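Local atomic coordinates of mandelate racemase/muconate lactonizing protein (Paenibacillus sp., PDB entry 3V5C), a protein that probably dehydrates galacturonate, as a magnesium-dependent member of the enolase superfamily with a C-terminal barrel domain. Residues 168-173 / 205-210; 258-263 / 281-286. The protein carries 1 engineered substitution. All coordinates share one frame; numbering follows the deposited sequence. Where two conformers were deposited one is given.

From the N terminus the chain first builds an antiparallel sheet with strands 14-30, 42-52 and 55-60, passes several helices and enters the barrel at strand 126-135, which pairs with 167-170. From 167-170 it returns through helix 180-198 to strand 204-207, where contact 1 closes the loop. Strand 231-233 comes next. Contact 2 then closes a shorter loop, from strand 258-261 through helix 270-275 to 281-282. The two loops neither nest nor cross: they lie in series, with centres about 13 Å apart, in the same barrel sheet. Strand 231-233 pairs with both 204-207 and 258-261 and so joins them; its Glu-233 meets Lys-168 of contact 1 and Gln-283 of contact 2.

Contact 1: 168-173 / 205-210; sequences KIKVGR and MIDANN
Ile-169 and Asp-207 carry the backbone pairing of the parallel strands. Ile-169 N donates to Met-205 O (2.8 Å), and Ile-169 O accepts from Asp-207 N. The pairing runs on past the strand end, where Val-171 N donates to Asp-207 O (2.8 Å). CA-H groups of Lys-168, Ile-206, Lys-170 and Ala-208 add weaker contacts to carbonyl oxygens opposite.

Charged contacts centre on the Asp-207 carboxylate. With CG anti to the backbone N (chi1 174°), it lies side by side with Lys-170, whose chain bends at chi2 and chi4 to bring NZ to Asp-207 OD2 at 2.8 Å. This salt bridge meets the anti side of OD2, 35° out of the carboxylate plane. Lys-168 NZ makes a long salt bridge to the same oxygen (3.9 Å); its strongest polar partner is Tyr-131 OH, and it also bridges to Glu-233 and Glu-336. Asp-207 OD1 accepts from Asn-209 N at 3.0 Å, closing an Asx turn, so both carboxylate oxygens are held. Lys-170 CD packs on Asn-209 OD1, and a water sits between that oxygen and Val-171 O.

On the face that carries Asp-207, Lys-168 CG packs on Met-205 CB (3.9 Å), the side chains crossing at about a right angle. On the other face, toward helix 180-198, Ile-169 CB meets Ile-206 CG2 at 4.4 Å. Apolar contact continues past the strand ends, where Val-171 CG2 rests on Ala-208 CB (3.9 Å) and touches Ile-206. Gly-172 follows with backbone angles that call for glycine; a CB would hit Ala-208 O.

The arrangement is a beta-alpha-beta unit of the enolase-superfamily barrel, with charged residues gathered at the C-terminal strand ends. Its Lys-Ile-Lys sequence is consistent with the KxK motif of relatives, whose second lysine commonly serves in acid-base chemistry.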
loop_
_atom_site.group_PDB
_atom_site.type_symbol
_atom_site.label_atom_id
_atom_site.label_comp_id
_atom_site.label_asym_id
_atom_site.label_seq_id
_atom_site.Cartn_x
_atom_site.Cartn_y
_atom_site.Cartn_z
ATOM N N LYS A 168 -5.708 -11.404 -1.058
ATOM C CA LYS A 168 -6.864 -10.585 -0.714
ATOM C C LYS A 168 -7.864 -10.679 -1.841
ATOM O O LYS A 168 -7.573 -10.352 -2.989
ATOM C CB LYS A 168 -6.497 -9.122 -0.449
ATOM C CG LYS A 168 -7.698 -8.342 0.107
ATOM C CD LYS A 168 -7.280 -7.020 0.744
ATOM C CE LYS A 168 -7.035 -5.943 -0.314
ATOM N NZ LYS A 168 -6.645 -4.631 0.371
ATOM N N ILE A 169 -9.057 -11.125 -1.486
ATOM C CA ILE A 169 -10.094 -11.419 -2.446
ATOM C C ILE A 169 -11.163 -10.338 -2.401
ATOM O O ILE A 169 -11.691 -10.036 -1.342
ATOM C CB ILE A 169 -10.734 -12.773 -2.110
ATOM C CG1 ILE A 169 -9.659 -13.866 -2.084
ATOM C CG2 ILE A 169 -11.838 -13.083 -3.132
ATOM C CD1 ILE A 169 -10.054 -15.090 -1.274
ATOM N N LYS A 170 -11.444 -9.716 -3.542
ATOM C CA LYS A 170 -12.539 -8.769 -3.598
ATOM C C LYS A 170 -13.858 -9.507 -3.444
ATOM O O LYS A 170 -14.074 -10.538 -4.089
ATOM C CB LYS A 170 -12.513 -7.969 -4.899
ATOM C CG LYS A 170 -11.308 -7.034 -5.033
ATOM C CD LYS A 170 -11.487 -5.834 -4.111
ATOM C CE LYS A 170 -10.361 -4.831 -4.266
ATOM N NZ LYS A 170 -9.266 -5.147 -3.329
ATOM N N VAL A 171 -14.726 -8.987 -2.581
ATOM C CA VAL A 171 -16.086 -9.503 -2.462
ATOM C C VAL A 171 -17.062 -8.317 -2.536
ATOM O O VAL A 171 -16.646 -7.173 -2.737
ATOM C CB VAL A 171 -16.277 -10.350 -1.179
ATOM C CG1 VAL A 171 -15.316 -11.536 -1.181
ATOM C CG2 VAL A 171 -16.069 -9.477 0.082
ATOM N N GLY A 172 -18.359 -8.582 -2.409
ATOM C CA GLY A 172 -19.355 -7.547 -2.630
ATOM C C GLY A 172 -20.012 -7.549 -3.996
ATOM O O GLY A 172 -20.589 -6.538 -4.433
ATOM N N ARG A 173 -19.935 -8.677 -4.693
ATOM C CA ARG A 173 -20.445 -8.705 -6.055
ATOM C C ARG A 173 -21.926 -8.306 -6.137
ATOM O O ARG A 173 -22.355 -7.702 -7.126
ATOM C CB ARG A 173 -20.241 -10.098 -6.640
ATOM C CG ARG A 173 -18.804 -10.400 -6.985
ATOM C CD ARG A 173 -18.652 -11.919 -7.197
ATOM N NE ARG A 173 -17.331 -12.181 -7.735
ATOM C CZ ARG A 173 -16.222 -12.129 -7.009
ATOM N NH1 ARG A 173 -15.045 -12.328 -7.589
ATOM N NH2 ARG A 173 -16.291 -11.879 -5.701
ATOM N N MET A 205 -7.586 -12.830 2.971
ATOM C CA MET A 205 -8.279 -11.615 3.384
ATOM C C MET A 205 -9.424 -11.335 2.417
ATOM O O MET A 205 -9.348 -11.697 1.241
ATOM C CB MET A 205 -7.313 -10.422 3.411
ATOM C CG MET A 205 -6.208 -10.512 4.460
ATOM S SD MET A 205 -4.906 -11.705 4.074
ATOM C CE MET A 205 -4.137 -10.954 2.649
ATOM N N ILE A 206 -10.490 -10.703 2.903
ATOM C CA ILE A 206 -11.567 -10.293 2.017
ATOM C C ILE A 206 -11.851 -8.797 2.105
ATOM O O ILE A 206 -11.765 -8.211 3.168
ATOM C CB ILE A 206 -12.849 -11.141 2.199
ATOM C CG1 ILE A 206 -13.451 -10.975 3.596
ATOM C CG2 ILE A 206 -12.543 -12.629 1.919
ATOM C CD1 ILE A 206 -14.789 -11.751 3.759
ATOM N N ASP A 207 -12.187 -8.188 0.972
ATOM C CA ASP A 207 -12.343 -6.745 0.866
ATOM C C ASP A 207 -13.636 -6.503 0.116
ATOM O O ASP A 207 -13.733 -6.850 -1.063
ATOM C CB ASP A 207 -11.118 -6.159 0.132
ATOM C CG ASP A 207 -11.222 -4.661 -0.170
ATOM O OD1 ASP A 207 -12.151 -3.970 0.309
ATOM O OD2 ASP A 207 -10.304 -4.154 -0.871
ATOM N N ALA A 208 -14.619 -5.910 0.799
ATOM C CA ALA A 208 -15.940 -5.674 0.210
ATOM C C ALA A 208 -16.085 -4.309 -0.456
ATOM O O ALA A 208 -17.099 -4.042 -1.084
ATOM C CB ALA A 208 -17.046 -5.859 1.248
ATOM N N ASN A 209 -15.060 -3.459 -0.355
ATOM C CA ASN A 209 -15.184 -2.085 -0.826
ATOM C C ASN A 209 -16.526 -1.486 -0.412
ATOM O O ASN A 209 -17.202 -0.821 -1.200
ATOM C CB ASN A 209 -14.957 -1.984 -2.336
ATOM C CG ASN A 209 -13.516 -2.170 -2.698
ATOM O OD1 ASN A 209 -13.109 -3.249 -3.114
ATOM N ND2 ASN A 209 -12.707 -1.110 -2.513
ATOM N N ASN A 210 -16.879 -1.730 0.843
ATOM C CA ASN A 210 -18.076 -1.170 1.483
ATOM C C ASN A 210 -19.429 -1.608 0.927
ATOM O O ASN A 210 -20.458 -0.992 1.216
ATOM C CB ASN A 210 -18.000 0.360 1.506
ATOM C CG ASN A 210 -16.921 0.866 2.446
ATOM O OD1 ASN A 210 -16.559 0.186 3.418
ATOM N ND2 ASN A 210 -16.402 2.054 2.165
HETATM O O HOH W 1 -14.711 -5.418 -3.806
#

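Contact 2: 258-263 / 281-286; sequences LIADGE and VLQYDI. With MG (magnesium ion), chain E.
Gln-283 leans back over Ala-260 because its CG stands anti to its own carbonyl carbon (chi1 -56°) and the chain is extended beyond it (chi2 180°). Its OE1 thereby comes 3.5 Å from Ala-260 CB, while NE2 hydrogen-bonds Glu-233 of the adjoining strand. OE1 also accepts from a water at 2.9 Å, and this water in turn accepts from Glu-263 N. An alanine in place of Gln-283 would probably cost that water and Glu-233 one partner each and open a gap over Ala-260.

The backbones pair in parallel: Val-281 N donates to Ile-259 O, and Asp-261 N to Val-281 O at 3.0 Å. A weak bond from Gln-283 N to Asp-261 O follows. Ala-260 CB and Val-281 CB pack 3.7 Å apart on one face of the sheet. Gly-262 then allows a close approach, since a CB there would clash with Gln-283 N. Its oxygen meets the Tyr-284 ring at CD1.

Asp-261 turns to the other face, its chi1 of -147° lying off a staggered position. OD1 binds magnesium at 2.0 Å and, through its anti lone pair, takes Gly-262 N at 2.8 Å, which fixes the carboxylate. OD2 is held by Tyr-243 and a metal-bound water. Four waters and Glu-238 complete an octahedral shell. The carboxylate leads into a beta-alpha-beta crossover at the C-terminal strand ends, where enolase-superfamily barrels carry their active sites, but this ion, held by Asp-261 and Glu-238, probably does not occupy the usual metal position.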
loop_
_atom_site.group_PDB
_atom_site.type_symbol
_atom_site.label_atom_id
_atom_site.label_comp_id
_atom_site.label_asym_id
_atom_site.label_seq_id
_atom_site.Cartn_x
_atom_site.Cartn_y
_atom_site.Cartn_z
ATOM N N LEU A 258 -9.766 -10.570 11.971
ATOM C CA LEU A 258 -9.470 -9.173 12.293
ATOM C C LEU A 258 -10.326 -8.244 11.446
ATOM O O LEU A 258 -10.705 -8.598 10.324
ATOM C CB LEU A 258 -7.994 -8.858 12.030
ATOM C CG LEU A 258 -7.016 -9.704 12.842
ATOM C CD1 LEU A 258 -5.642 -9.666 12.197
ATOM C CD2 LEU A 258 -6.964 -9.224 14.289
ATOM N N ILE A 259 -10.636 -7.070 11.988
ATOM C CA ILE A 259 -11.346 -6.030 11.242
ATOM C C ILE A 259 -10.336 -4.981 10.742
ATOM O O ILE A 259 -9.569 -4.411 11.541
ATOM C CB ILE A 259 -12.415 -5.355 12.122
ATOM C CG1 ILE A 259 -13.484 -6.382 12.556
ATOM C CG2 ILE A 259 -13.048 -4.156 11.388
ATOM C CD1 ILE A 259 -14.245 -7.013 11.420
ATOM N N ALA A 260 -10.343 -4.719 9.434
ATOM C CA ALA A 260 -9.389 -3.803 8.811
ATOM C C ALA A 260 -10.139 -2.668 8.116
ATOM O O ALA A 260 -11.154 -2.899 7.447
ATOM C CB ALA A 260 -8.498 -4.563 7.809
ATOM N N ASP A 261 -9.669 -1.430 8.287
ATOM C CA ASP A 261 -10.337 -0.317 7.638
ATOM C C ASP A 261 -9.390 0.876 7.616
ATOM O O ASP A 261 -8.316 0.809 8.201
ATOM C CB ASP A 261 -11.641 0.001 8.409
ATOM C CG ASP A 261 -12.754 0.508 7.512
ATOM O OD1 ASP A 261 -12.445 1.241 6.564
ATOM O OD2 ASP A 261 -13.941 0.199 7.784
ATOM N N GLY A 262 -9.764 1.937 6.906
ATOM C CA GLY A 262 -8.949 3.144 6.889
ATOM C C GLY A 262 -8.687 3.753 5.528
ATOM O O GLY A 262 -8.243 4.890 5.452
ATOM N N GLU A 263 -8.964 3.027 4.452
ATOM C CA GLU A 263 -8.732 3.578 3.117
ATOM C C GLU A 263 -9.681 4.730 2.772
ATOM O O GLU A 263 -10.798 4.815 3.278
ATOM C CB GLU A 263 -8.871 2.466 2.063
ATOM C CG GLU A 263 -8.562 2.902 0.616
ATOM C CD GLU A 263 -9.742 3.517 -0.119
ATOM O OE1 GLU A 263 -10.920 3.265 0.251
ATOM O OE2 GLU A 263 -9.494 4.269 -1.091
ATOM N N VAL A 281 -6.880 -3.311 12.341
ATOM C CA VAL A 281 -5.854 -3.066 11.346
ATOM C C VAL A 281 -6.210 -1.781 10.621
ATOM O O VAL A 281 -7.326 -1.634 10.131
ATOM C CB VAL A 281 -5.832 -4.197 10.297
ATOM C CG1 VAL A 281 -4.804 -3.904 9.220
ATOM C CG2 VAL A 281 -5.546 -5.548 10.955
ATOM N N LEU A 282 -5.272 -0.846 10.585
ATOM C CA LEU A 282 -5.512 0.465 9.972
ATOM C C LEU A 282 -4.832 0.553 8.616
ATOM O O LEU A 282 -3.672 0.153 8.462
ATOM C CB LEU A 282 -5.011 1.590 10.873
ATOM C CG LEU A 282 -5.863 1.933 12.102
ATOM C CD1 LEU A 282 -7.303 2.276 11.691
ATOM C CD2 LEU A 282 -5.839 0.813 13.128
ATOM N N GLN A 283 -5.532 1.118 7.641
ATOM C CA GLN A 283 -5.096 0.983 6.255
ATOM C C GLN A 283 -5.019 2.284 5.490
ATOM O O GLN A 283 -5.262 2.305 4.289
ATOM C CB GLN A 283 -6.027 -0.001 5.519
ATOM C CG GLN A 283 -6.114 -1.366 6.208
ATOM C CD GLN A 283 -7.034 -2.310 5.464
ATOM O OE1 GLN A 283 -8.227 -2.050 5.331
ATOM N NE2 GLN A 283 -6.477 -3.411 4.964
ATOM N N TYR A 284 -4.648 3.365 6.174
ATOM C CA TYR A 284 -4.338 4.604 5.469
ATOM C C TYR A 284 -3.333 4.358 4.352
ATOM O O TYR A 284 -2.435 3.534 4.458
ATOM C CB TYR A 284 -3.841 5.688 6.439
ATOM C CG TYR A 284 -4.840 5.927 7.528
ATOM C CD1 TYR A 284 -5.869 6.825 7.342
ATOM C CD2 TYR A 284 -4.790 5.209 8.718
ATOM C CE1 TYR A 284 -6.829 7.033 8.333
ATOM C CE2 TYR A 284 -5.742 5.401 9.713
ATOM C CZ TYR A 284 -6.752 6.307 9.509
ATOM O OH TYR A 284 -7.686 6.502 10.509
ATOM N N ASP A 285 -3.519 5.077 3.256
ATOM C CA ASP A 285 -2.741 4.852 2.039
ATOM C C ASP A 285 -1.285 5.335 2.178
ATOM O O ASP A 285 -0.999 6.334 2.855
ATOM C CB ASP A 285 -3.466 5.548 0.874
ATOM C CG ASP A 285 -2.775 5.367 -0.477
ATOM O OD1 ASP A 285 -3.077 4.366 -1.169
ATOM O OD2 ASP A 285 -2.004 6.266 -0.885
ATOM N N ILE A 286 -0.384 4.598 1.532
ATOM C CA ILE A 286 1.065 4.819 1.602
ATOM C C ILE A 286 1.532 6.099 0.893
ATOM O O ILE A 286 2.626 6.605 1.172
ATOM C CB ILE A 286 1.807 3.574 1.066
ATOM C CG1 ILE A 286 3.306 3.672 1.309
ATOM C CG2 ILE A 286 1.524 3.381 -0.429
ATOM C CD1 ILE A 286 3.694 3.738 2.765
HETATM MG MG MG E . -13.507 2.445 5.331
HETATM O O HOH W 2 -15.058 0.998 5.275
HETATM O O HOH W 3 -11.992 3.973 5.580
HETATM O O HOH W 4 -9.841 0.042 4.229
HETATM O O HOH W 5 -14.607 3.663 3.920
HETATM O O HOH W 6 -12.342 1.596 3.775
#